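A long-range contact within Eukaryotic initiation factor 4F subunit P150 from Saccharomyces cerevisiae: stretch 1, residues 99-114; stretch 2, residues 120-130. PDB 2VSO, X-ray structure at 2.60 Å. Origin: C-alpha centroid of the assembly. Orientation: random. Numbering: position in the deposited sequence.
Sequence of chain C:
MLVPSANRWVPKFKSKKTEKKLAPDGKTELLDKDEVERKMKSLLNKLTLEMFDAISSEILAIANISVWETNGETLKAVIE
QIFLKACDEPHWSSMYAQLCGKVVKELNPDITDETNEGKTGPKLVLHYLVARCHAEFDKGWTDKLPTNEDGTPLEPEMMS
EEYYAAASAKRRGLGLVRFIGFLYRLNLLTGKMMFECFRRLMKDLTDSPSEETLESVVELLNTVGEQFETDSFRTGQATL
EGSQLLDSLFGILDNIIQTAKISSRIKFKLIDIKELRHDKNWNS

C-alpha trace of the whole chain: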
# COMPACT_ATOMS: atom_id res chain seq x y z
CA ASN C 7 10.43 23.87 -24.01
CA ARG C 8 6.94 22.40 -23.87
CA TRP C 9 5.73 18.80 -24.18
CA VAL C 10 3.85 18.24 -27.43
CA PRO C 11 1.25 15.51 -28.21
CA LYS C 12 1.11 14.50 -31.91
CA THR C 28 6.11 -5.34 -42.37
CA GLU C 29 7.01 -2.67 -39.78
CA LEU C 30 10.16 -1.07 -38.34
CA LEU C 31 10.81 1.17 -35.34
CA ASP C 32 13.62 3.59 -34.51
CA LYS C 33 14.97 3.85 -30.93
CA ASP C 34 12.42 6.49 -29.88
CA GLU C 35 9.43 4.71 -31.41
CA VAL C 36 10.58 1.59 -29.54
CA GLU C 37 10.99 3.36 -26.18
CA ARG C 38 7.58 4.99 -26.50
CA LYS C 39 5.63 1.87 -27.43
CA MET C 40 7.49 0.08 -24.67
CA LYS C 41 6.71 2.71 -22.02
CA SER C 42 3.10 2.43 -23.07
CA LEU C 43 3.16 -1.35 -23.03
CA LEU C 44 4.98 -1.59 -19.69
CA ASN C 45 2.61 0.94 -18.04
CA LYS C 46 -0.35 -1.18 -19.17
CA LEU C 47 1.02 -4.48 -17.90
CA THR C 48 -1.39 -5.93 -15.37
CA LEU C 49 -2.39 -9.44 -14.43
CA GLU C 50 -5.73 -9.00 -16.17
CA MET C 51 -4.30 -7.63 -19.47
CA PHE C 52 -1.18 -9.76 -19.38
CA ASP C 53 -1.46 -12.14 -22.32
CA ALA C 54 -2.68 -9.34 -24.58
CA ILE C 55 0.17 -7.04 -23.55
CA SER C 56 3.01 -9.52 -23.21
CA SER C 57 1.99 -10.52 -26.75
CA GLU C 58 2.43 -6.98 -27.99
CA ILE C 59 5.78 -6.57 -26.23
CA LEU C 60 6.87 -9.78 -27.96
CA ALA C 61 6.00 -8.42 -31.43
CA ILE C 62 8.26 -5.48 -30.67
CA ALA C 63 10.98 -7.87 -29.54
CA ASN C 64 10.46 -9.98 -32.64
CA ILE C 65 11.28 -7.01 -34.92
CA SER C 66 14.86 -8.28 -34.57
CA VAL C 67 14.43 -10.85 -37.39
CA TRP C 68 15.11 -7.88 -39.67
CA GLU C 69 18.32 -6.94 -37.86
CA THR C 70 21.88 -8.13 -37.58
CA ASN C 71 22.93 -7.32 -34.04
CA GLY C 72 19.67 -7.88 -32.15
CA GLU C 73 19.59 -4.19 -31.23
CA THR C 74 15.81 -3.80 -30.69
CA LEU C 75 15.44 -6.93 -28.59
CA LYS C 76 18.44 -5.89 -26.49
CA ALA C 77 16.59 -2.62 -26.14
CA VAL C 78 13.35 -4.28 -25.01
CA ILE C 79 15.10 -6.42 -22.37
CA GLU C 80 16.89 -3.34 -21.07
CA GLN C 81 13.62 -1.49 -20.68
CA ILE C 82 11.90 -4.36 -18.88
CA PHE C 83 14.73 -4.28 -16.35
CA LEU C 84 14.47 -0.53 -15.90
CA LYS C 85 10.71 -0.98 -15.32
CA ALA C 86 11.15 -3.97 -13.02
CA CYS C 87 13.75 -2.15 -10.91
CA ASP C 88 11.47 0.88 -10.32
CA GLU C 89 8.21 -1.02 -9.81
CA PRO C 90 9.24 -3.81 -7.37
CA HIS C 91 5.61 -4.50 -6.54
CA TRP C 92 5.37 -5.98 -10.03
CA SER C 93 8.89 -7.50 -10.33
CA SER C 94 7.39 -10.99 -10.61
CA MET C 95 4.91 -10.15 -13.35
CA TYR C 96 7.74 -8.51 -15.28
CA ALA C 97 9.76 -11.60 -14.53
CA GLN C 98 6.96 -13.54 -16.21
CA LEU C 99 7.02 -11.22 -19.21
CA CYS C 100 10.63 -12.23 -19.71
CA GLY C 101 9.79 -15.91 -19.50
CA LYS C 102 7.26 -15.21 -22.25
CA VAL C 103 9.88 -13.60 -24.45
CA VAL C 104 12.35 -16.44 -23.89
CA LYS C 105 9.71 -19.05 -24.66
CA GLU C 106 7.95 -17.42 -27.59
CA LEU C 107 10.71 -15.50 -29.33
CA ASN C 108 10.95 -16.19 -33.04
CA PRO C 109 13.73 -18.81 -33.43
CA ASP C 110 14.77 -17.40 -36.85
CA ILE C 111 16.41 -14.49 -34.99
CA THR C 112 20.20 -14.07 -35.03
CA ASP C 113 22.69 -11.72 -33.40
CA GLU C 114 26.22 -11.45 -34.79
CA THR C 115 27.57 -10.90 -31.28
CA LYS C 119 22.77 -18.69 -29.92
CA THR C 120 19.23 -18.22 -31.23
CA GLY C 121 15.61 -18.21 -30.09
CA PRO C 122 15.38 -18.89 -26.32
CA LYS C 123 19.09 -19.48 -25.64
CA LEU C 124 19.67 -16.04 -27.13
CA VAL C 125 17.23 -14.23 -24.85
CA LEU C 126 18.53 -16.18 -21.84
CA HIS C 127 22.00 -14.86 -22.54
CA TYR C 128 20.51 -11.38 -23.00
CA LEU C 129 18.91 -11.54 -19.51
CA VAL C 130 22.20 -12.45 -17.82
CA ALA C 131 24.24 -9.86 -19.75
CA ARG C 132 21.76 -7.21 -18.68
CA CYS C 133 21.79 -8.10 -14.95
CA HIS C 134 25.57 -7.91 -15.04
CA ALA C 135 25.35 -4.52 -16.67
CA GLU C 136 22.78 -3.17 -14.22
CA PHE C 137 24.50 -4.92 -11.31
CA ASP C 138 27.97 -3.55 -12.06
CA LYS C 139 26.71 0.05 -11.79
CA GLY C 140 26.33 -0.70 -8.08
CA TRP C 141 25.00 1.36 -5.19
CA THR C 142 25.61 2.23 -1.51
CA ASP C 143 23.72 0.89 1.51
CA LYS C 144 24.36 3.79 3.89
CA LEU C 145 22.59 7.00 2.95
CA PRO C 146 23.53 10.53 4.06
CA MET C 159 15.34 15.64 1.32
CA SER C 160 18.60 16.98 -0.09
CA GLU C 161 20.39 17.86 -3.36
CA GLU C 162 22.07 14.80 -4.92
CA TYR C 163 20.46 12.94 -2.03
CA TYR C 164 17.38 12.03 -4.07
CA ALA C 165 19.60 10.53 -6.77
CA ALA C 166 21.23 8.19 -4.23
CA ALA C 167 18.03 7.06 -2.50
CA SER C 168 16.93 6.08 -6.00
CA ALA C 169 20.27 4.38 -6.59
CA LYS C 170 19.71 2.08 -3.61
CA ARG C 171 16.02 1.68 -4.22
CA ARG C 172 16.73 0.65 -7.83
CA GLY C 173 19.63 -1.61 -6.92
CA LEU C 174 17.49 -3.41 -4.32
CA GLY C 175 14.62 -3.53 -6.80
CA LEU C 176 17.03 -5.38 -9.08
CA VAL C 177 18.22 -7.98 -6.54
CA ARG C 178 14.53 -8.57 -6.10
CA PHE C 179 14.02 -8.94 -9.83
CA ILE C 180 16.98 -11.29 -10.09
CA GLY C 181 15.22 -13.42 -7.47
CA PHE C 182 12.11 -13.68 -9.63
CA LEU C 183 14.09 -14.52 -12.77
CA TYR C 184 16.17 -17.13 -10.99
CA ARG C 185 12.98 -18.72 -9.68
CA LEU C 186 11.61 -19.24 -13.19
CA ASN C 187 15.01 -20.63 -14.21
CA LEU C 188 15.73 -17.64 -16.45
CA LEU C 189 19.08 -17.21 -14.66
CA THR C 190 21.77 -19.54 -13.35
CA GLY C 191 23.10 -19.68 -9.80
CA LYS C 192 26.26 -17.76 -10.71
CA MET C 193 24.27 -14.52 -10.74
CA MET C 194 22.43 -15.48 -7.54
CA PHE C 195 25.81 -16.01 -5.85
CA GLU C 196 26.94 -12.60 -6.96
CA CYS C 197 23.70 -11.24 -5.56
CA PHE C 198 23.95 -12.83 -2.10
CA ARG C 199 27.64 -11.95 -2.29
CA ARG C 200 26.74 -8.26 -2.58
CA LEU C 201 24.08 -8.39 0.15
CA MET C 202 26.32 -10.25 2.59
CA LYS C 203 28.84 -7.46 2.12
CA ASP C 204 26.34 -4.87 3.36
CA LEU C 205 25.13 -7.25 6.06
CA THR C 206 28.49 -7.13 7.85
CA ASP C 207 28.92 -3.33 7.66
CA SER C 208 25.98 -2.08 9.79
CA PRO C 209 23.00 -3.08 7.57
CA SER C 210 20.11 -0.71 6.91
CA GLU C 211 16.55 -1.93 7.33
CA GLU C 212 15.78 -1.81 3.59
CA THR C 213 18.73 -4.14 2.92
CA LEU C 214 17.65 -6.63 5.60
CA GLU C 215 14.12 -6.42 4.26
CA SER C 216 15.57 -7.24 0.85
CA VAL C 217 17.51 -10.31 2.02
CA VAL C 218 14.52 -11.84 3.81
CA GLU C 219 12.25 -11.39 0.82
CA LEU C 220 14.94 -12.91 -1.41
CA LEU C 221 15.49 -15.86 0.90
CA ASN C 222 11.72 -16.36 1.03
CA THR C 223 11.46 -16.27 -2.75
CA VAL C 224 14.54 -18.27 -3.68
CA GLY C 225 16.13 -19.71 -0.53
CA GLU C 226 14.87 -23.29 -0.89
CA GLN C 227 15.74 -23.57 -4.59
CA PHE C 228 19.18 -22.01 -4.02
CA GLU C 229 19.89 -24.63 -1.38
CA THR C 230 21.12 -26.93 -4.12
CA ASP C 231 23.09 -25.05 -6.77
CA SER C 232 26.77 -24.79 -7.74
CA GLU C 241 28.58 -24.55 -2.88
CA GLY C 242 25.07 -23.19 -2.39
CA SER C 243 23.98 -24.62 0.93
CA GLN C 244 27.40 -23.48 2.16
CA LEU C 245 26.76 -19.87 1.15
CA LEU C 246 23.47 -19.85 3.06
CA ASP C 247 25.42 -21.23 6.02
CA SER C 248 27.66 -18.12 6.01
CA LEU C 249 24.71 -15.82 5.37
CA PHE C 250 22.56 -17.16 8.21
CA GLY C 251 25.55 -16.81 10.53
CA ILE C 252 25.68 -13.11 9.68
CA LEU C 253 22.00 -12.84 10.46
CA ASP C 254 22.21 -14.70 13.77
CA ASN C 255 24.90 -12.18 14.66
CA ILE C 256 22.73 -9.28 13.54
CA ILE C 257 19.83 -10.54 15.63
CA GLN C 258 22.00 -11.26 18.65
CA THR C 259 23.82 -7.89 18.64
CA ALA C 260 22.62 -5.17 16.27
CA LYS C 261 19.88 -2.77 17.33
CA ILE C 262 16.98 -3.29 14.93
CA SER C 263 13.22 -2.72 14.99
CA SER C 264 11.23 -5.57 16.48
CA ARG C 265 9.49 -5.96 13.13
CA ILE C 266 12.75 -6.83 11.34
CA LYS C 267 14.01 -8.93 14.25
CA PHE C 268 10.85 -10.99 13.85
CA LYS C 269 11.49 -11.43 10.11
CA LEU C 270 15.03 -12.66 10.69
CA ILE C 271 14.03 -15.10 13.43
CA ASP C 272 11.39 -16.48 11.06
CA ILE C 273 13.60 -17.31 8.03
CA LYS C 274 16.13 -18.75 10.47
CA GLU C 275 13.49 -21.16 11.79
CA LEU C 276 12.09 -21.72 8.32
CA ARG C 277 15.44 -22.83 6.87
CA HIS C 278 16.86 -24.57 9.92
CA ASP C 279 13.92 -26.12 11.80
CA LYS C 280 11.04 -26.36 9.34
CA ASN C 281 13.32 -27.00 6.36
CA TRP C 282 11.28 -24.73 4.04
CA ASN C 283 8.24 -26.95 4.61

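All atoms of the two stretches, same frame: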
# COMPACT_ATOMS: atom_id res chain seq x y z
N LEU C 99 6.96 -11.79 -17.87
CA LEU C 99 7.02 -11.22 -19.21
C LEU C 99 8.27 -11.71 -19.91
O LEU C 99 8.25 -12.02 -21.09
CB LEU C 99 7.06 -9.70 -19.13
CG LEU C 99 7.12 -9.01 -20.49
CD1 LEU C 99 6.01 -9.54 -21.35
CD2 LEU C 99 6.99 -7.50 -20.34
N CYS C 100 9.37 -11.78 -19.17
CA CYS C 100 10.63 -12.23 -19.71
C CYS C 100 10.55 -13.70 -20.09
O CYS C 100 10.94 -14.08 -21.19
CB CYS C 100 11.76 -11.99 -18.71
SG CYS C 100 12.18 -10.25 -18.53
N GLY C 101 10.05 -14.53 -19.19
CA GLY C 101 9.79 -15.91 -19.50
C GLY C 101 8.94 -16.07 -20.75
O GLY C 101 9.09 -17.06 -21.47
N LYS C 102 8.05 -15.12 -21.03
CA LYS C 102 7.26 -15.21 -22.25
C LYS C 102 8.09 -14.90 -23.50
O LYS C 102 7.87 -15.46 -24.57
CB LYS C 102 6.05 -14.27 -22.22
CG LYS C 102 4.98 -14.72 -23.21
CD LYS C 102 4.03 -13.62 -23.66
CE LYS C 102 3.06 -14.18 -24.71
NZ LYS C 102 1.87 -13.34 -25.04
N VAL C 103 9.04 -13.99 -23.36
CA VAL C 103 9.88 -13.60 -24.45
C VAL C 103 10.89 -14.70 -24.77
O VAL C 103 11.16 -14.99 -25.93
CB VAL C 103 10.59 -12.28 -24.14
CG1 VAL C 103 11.54 -11.89 -25.29
CG2 VAL C 103 9.56 -11.20 -23.90
N VAL C 104 11.42 -15.33 -23.73
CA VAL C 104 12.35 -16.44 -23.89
C VAL C 104 11.68 -17.62 -24.57
O VAL C 104 12.27 -18.28 -25.42
CB VAL C 104 12.90 -16.91 -22.54
CG1 VAL C 104 13.48 -18.31 -22.66
CG2 VAL C 104 13.94 -15.94 -22.03
N LYS C 105 10.43 -17.88 -24.20
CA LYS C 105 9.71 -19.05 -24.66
C LYS C 105 9.18 -18.87 -26.08
O LYS C 105 9.22 -19.79 -26.89
CB LYS C 105 8.55 -19.37 -23.71
CG LYS C 105 7.89 -20.73 -23.92
CD LYS C 105 6.87 -21.03 -22.83
CE LYS C 105 6.51 -22.51 -22.76
NZ LYS C 105 5.65 -22.82 -21.58
N GLU C 106 8.70 -17.66 -26.37
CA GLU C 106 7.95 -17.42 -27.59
C GLU C 106 8.68 -16.56 -28.62
O GLU C 106 8.12 -16.19 -29.66
CB GLU C 106 6.58 -16.82 -27.25
CG GLU C 106 5.85 -17.59 -26.15
CD GLU C 106 4.38 -17.26 -26.06
OE1 GLU C 106 3.90 -16.44 -26.88
OE2 GLU C 106 3.69 -17.80 -25.17
N LEU C 107 9.94 -16.24 -28.36
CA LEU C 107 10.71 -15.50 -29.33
C LEU C 107 10.79 -16.30 -30.62
O LEU C 107 10.87 -17.53 -30.59
CB LEU C 107 12.13 -15.21 -28.84
CG LEU C 107 12.88 -14.22 -29.73
CD1 LEU C 107 12.33 -12.82 -29.53
CD2 LEU C 107 14.39 -14.25 -29.48
N ASN C 108 10.76 -15.59 -31.74
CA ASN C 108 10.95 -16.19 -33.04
C ASN C 108 12.34 -16.80 -33.10
O ASN C 108 13.32 -16.11 -32.87
CB ASN C 108 10.79 -15.11 -34.11
CG ASN C 108 10.82 -15.66 -35.51
OD1 ASN C 108 10.77 -16.87 -35.72
ND2 ASN C 108 10.91 -14.77 -36.48
N PRO C 109 12.43 -18.11 -33.39
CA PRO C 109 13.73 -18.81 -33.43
C PRO C 109 14.61 -18.38 -34.62
O PRO C 109 15.83 -18.58 -34.57
CB PRO C 109 13.34 -20.29 -33.58
CG PRO C 109 11.86 -20.36 -33.28
CD PRO C 109 11.30 -19.02 -33.65
N ASP C 110 14.01 -17.81 -35.66
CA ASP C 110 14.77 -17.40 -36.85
C ASP C 110 15.76 -16.26 -36.55
O ASP C 110 16.58 -15.90 -37.40
CB ASP C 110 13.83 -16.96 -37.98
CG ASP C 110 12.91 -18.07 -38.45
OD1 ASP C 110 13.28 -19.26 -38.32
OD2 ASP C 110 11.81 -17.75 -38.96
N ILE C 111 15.68 -15.71 -35.34
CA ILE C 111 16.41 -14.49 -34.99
C ILE C 111 17.87 -14.73 -34.60
O ILE C 111 18.19 -15.64 -33.83
CB ILE C 111 15.67 -13.71 -33.89
CG1 ILE C 111 14.33 -13.21 -34.42
CG2 ILE C 111 16.53 -12.55 -33.35
CD1 ILE C 111 13.46 -12.53 -33.38
N THR C 112 18.76 -13.90 -35.16
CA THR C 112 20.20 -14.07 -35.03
C THR C 112 20.88 -12.77 -34.64
O THR C 112 20.45 -11.69 -35.04
CB THR C 112 20.82 -14.51 -36.37
OG1 THR C 112 20.86 -13.38 -37.26
CG2 THR C 112 20.00 -15.63 -37.00
N ASP C 113 21.96 -12.88 -33.87
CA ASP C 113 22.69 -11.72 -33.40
C ASP C 113 24.17 -12.00 -33.58
O ASP C 113 24.70 -12.93 -32.96
CB ASP C 113 22.38 -11.45 -31.93
CG ASP C 113 23.25 -10.36 -31.33
OD1 ASP C 113 23.54 -9.38 -32.04
OD2 ASP C 113 23.63 -10.46 -30.15
N GLU C 114 24.83 -11.20 -34.42
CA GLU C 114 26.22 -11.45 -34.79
C GLU C 114 27.17 -11.49 -33.60
O GLU C 114 28.28 -12.02 -33.69
CB GLU C 114 26.69 -10.42 -35.83
N THR C 120 20.43 -18.71 -30.57
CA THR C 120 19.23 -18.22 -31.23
C THR C 120 17.97 -18.64 -30.49
O THR C 120 18.00 -19.56 -29.68
CB THR C 120 19.12 -18.74 -32.68
OG1 THR C 120 18.92 -20.16 -32.66
CG2 THR C 120 20.37 -18.40 -33.48
N GLY C 121 16.87 -17.96 -30.77
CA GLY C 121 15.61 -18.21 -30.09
C GLY C 121 15.70 -17.94 -28.60
O GLY C 121 16.07 -16.84 -28.18
N PRO C 122 15.35 -18.95 -27.78
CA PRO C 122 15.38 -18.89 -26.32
C PRO C 122 16.79 -18.75 -25.73
O PRO C 122 16.98 -17.94 -24.84
CB PRO C 122 14.77 -20.24 -25.90
CG PRO C 122 13.97 -20.68 -27.08
CD PRO C 122 14.72 -20.19 -28.28
N LYS C 123 17.75 -19.52 -26.22
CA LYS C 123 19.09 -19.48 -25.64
C LYS C 123 19.73 -18.11 -25.88
O LYS C 123 20.67 -17.71 -25.19
CB LYS C 123 19.96 -20.61 -26.18
CG LYS C 123 19.32 -21.99 -26.07
CD LYS C 123 20.34 -23.12 -26.23
CE LYS C 123 19.66 -24.48 -26.32
NZ LYS C 123 20.60 -25.63 -26.10
N LEU C 124 19.21 -17.39 -26.86
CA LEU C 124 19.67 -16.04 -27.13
C LEU C 124 19.16 -15.06 -26.08
O LEU C 124 19.93 -14.28 -25.52
CB LEU C 124 19.21 -15.58 -28.52
CG LEU C 124 19.71 -14.20 -28.98
CD1 LEU C 124 21.22 -14.10 -28.82
CD2 LEU C 124 19.30 -13.91 -30.42
N VAL C 125 17.85 -15.12 -25.81
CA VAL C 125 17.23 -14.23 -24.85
C VAL C 125 17.77 -14.50 -23.44
O VAL C 125 17.94 -13.58 -22.65
CB VAL C 125 15.73 -14.43 -24.82
CG1 VAL C 125 15.06 -13.40 -23.89
CG2 VAL C 125 15.17 -14.35 -26.21
N LEU C 126 18.01 -15.78 -23.14
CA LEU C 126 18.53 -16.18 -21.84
C LEU C 126 19.86 -15.50 -21.60
O LEU C 126 20.12 -14.97 -20.52
CB LEU C 126 18.69 -17.69 -21.77
CG LEU C 126 17.40 -18.45 -21.51
CD1 LEU C 126 17.57 -19.93 -21.84
CD2 LEU C 126 16.94 -18.23 -20.06
N HIS C 127 20.72 -15.53 -22.62
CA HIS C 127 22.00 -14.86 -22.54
C HIS C 127 21.83 -13.34 -22.43
O HIS C 127 22.59 -12.68 -21.73
CB HIS C 127 22.89 -15.19 -23.73
CG HIS C 127 24.11 -14.32 -23.79
ND1 HIS C 127 24.17 -13.19 -24.58
CD2 HIS C 127 25.28 -14.38 -23.11
CE1 HIS C 127 25.34 -12.60 -24.40
NE2 HIS C 127 26.03 -13.30 -23.52
N TYR C 128 20.85 -12.79 -23.13
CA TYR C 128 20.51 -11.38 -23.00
C TYR C 128 20.15 -11.00 -21.54
O TYR C 128 20.63 -9.98 -21.02
CB TYR C 128 19.37 -11.01 -23.94
CG TYR C 128 19.79 -10.68 -25.34
CD1 TYR C 128 20.79 -11.40 -25.98
CD2 TYR C 128 19.17 -9.66 -26.04
CE1 TYR C 128 21.18 -11.10 -27.27
CE2 TYR C 128 19.55 -9.35 -27.33
CZ TYR C 128 20.55 -10.07 -27.95
OH TYR C 128 20.93 -9.77 -29.23
N LEU C 129 19.30 -11.80 -20.90
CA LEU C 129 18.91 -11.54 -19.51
C LEU C 129 20.14 -11.44 -18.60
O LEU C 129 20.30 -10.47 -17.86
CB LEU C 129 17.95 -12.61 -18.99
CG LEU C 129 16.60 -12.75 -19.69
CD1 LEU C 129 15.78 -13.85 -19.04
CD2 LEU C 129 15.85 -11.45 -19.66
N VAL C 130 20.99 -12.46 -18.64
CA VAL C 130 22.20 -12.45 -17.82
C VAL C 130 23.05 -11.21 -18.08
O VAL C 130 23.39 -10.48 -17.15
CB VAL C 130 23.06 -13.71 -18.06
CG1 VAL C 130 23.98 -13.94 -16.87
CG2 VAL C 130 22.18 -14.92 -18.30

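Two helices, with a loop after the first, fold back on each other here. Helix 99-106 and helix 122-130 run roughly antiparallel, with 145° between their directions and axes 8.0 Å apart at closest approach. The spacing is not uniform along the pair: the CA atoms of Cys100 and Leu129 are 8.3 Å apart, those of Val104 and Pro122 only 4.6 Å, and beyond the helix the CA atoms of Pro109 and Gly121 close to 3.9 Å. Leu107 leaves helical geometry first, and a type I turn from Asn108 to Ile111 redirects the chain past the start of the second helix.

Gly121 holds the N-cap position. Its positive phi favours glycine, and an ideal CB would lie 2.2 Å from Pro122 CD, a clash within its own stretch. An ideal CB on Gly121 would also lie 3.5 Å from Pro109 CA, so the close approach of the two backbones leaves little space there. Pro122 then opens the helix, where a first-turn residue needs no amide hydrogen for an i-4 bond.

Val104 is the central knob, seated among Pro122, Val125, Leu126 and Leu129. Its two methyls share the work: CG1 lies 4.0 Å from Pro122 CB, while CG2 packs 3.3 Å from Val125 CG1 and 4.1 Å from Leu129 CD1. Small beta-branched side chains fit such close helices. Val125 also receives Leu107, whose CD2 is 3.4 Å from Val125 CG2, so the apolar seam continues past the helix end. At the wider end, Cys100 SG meets Leu129 CD2 at 4.0 Å.

The loop extends the contact along the second helix. Ile111 CG2 approaches Leu124 CD2 at 4.3 Å, and farther on Asp113 supplies the one hydrogen bond between the stretches: Tyr128 OH donates to Asp113 OD2 at 2.9 Å, a weak bond met at the ring edge. The pattern is mostly apolar packing, with a single weak hydrogen bond, Tyr128 to Asp113.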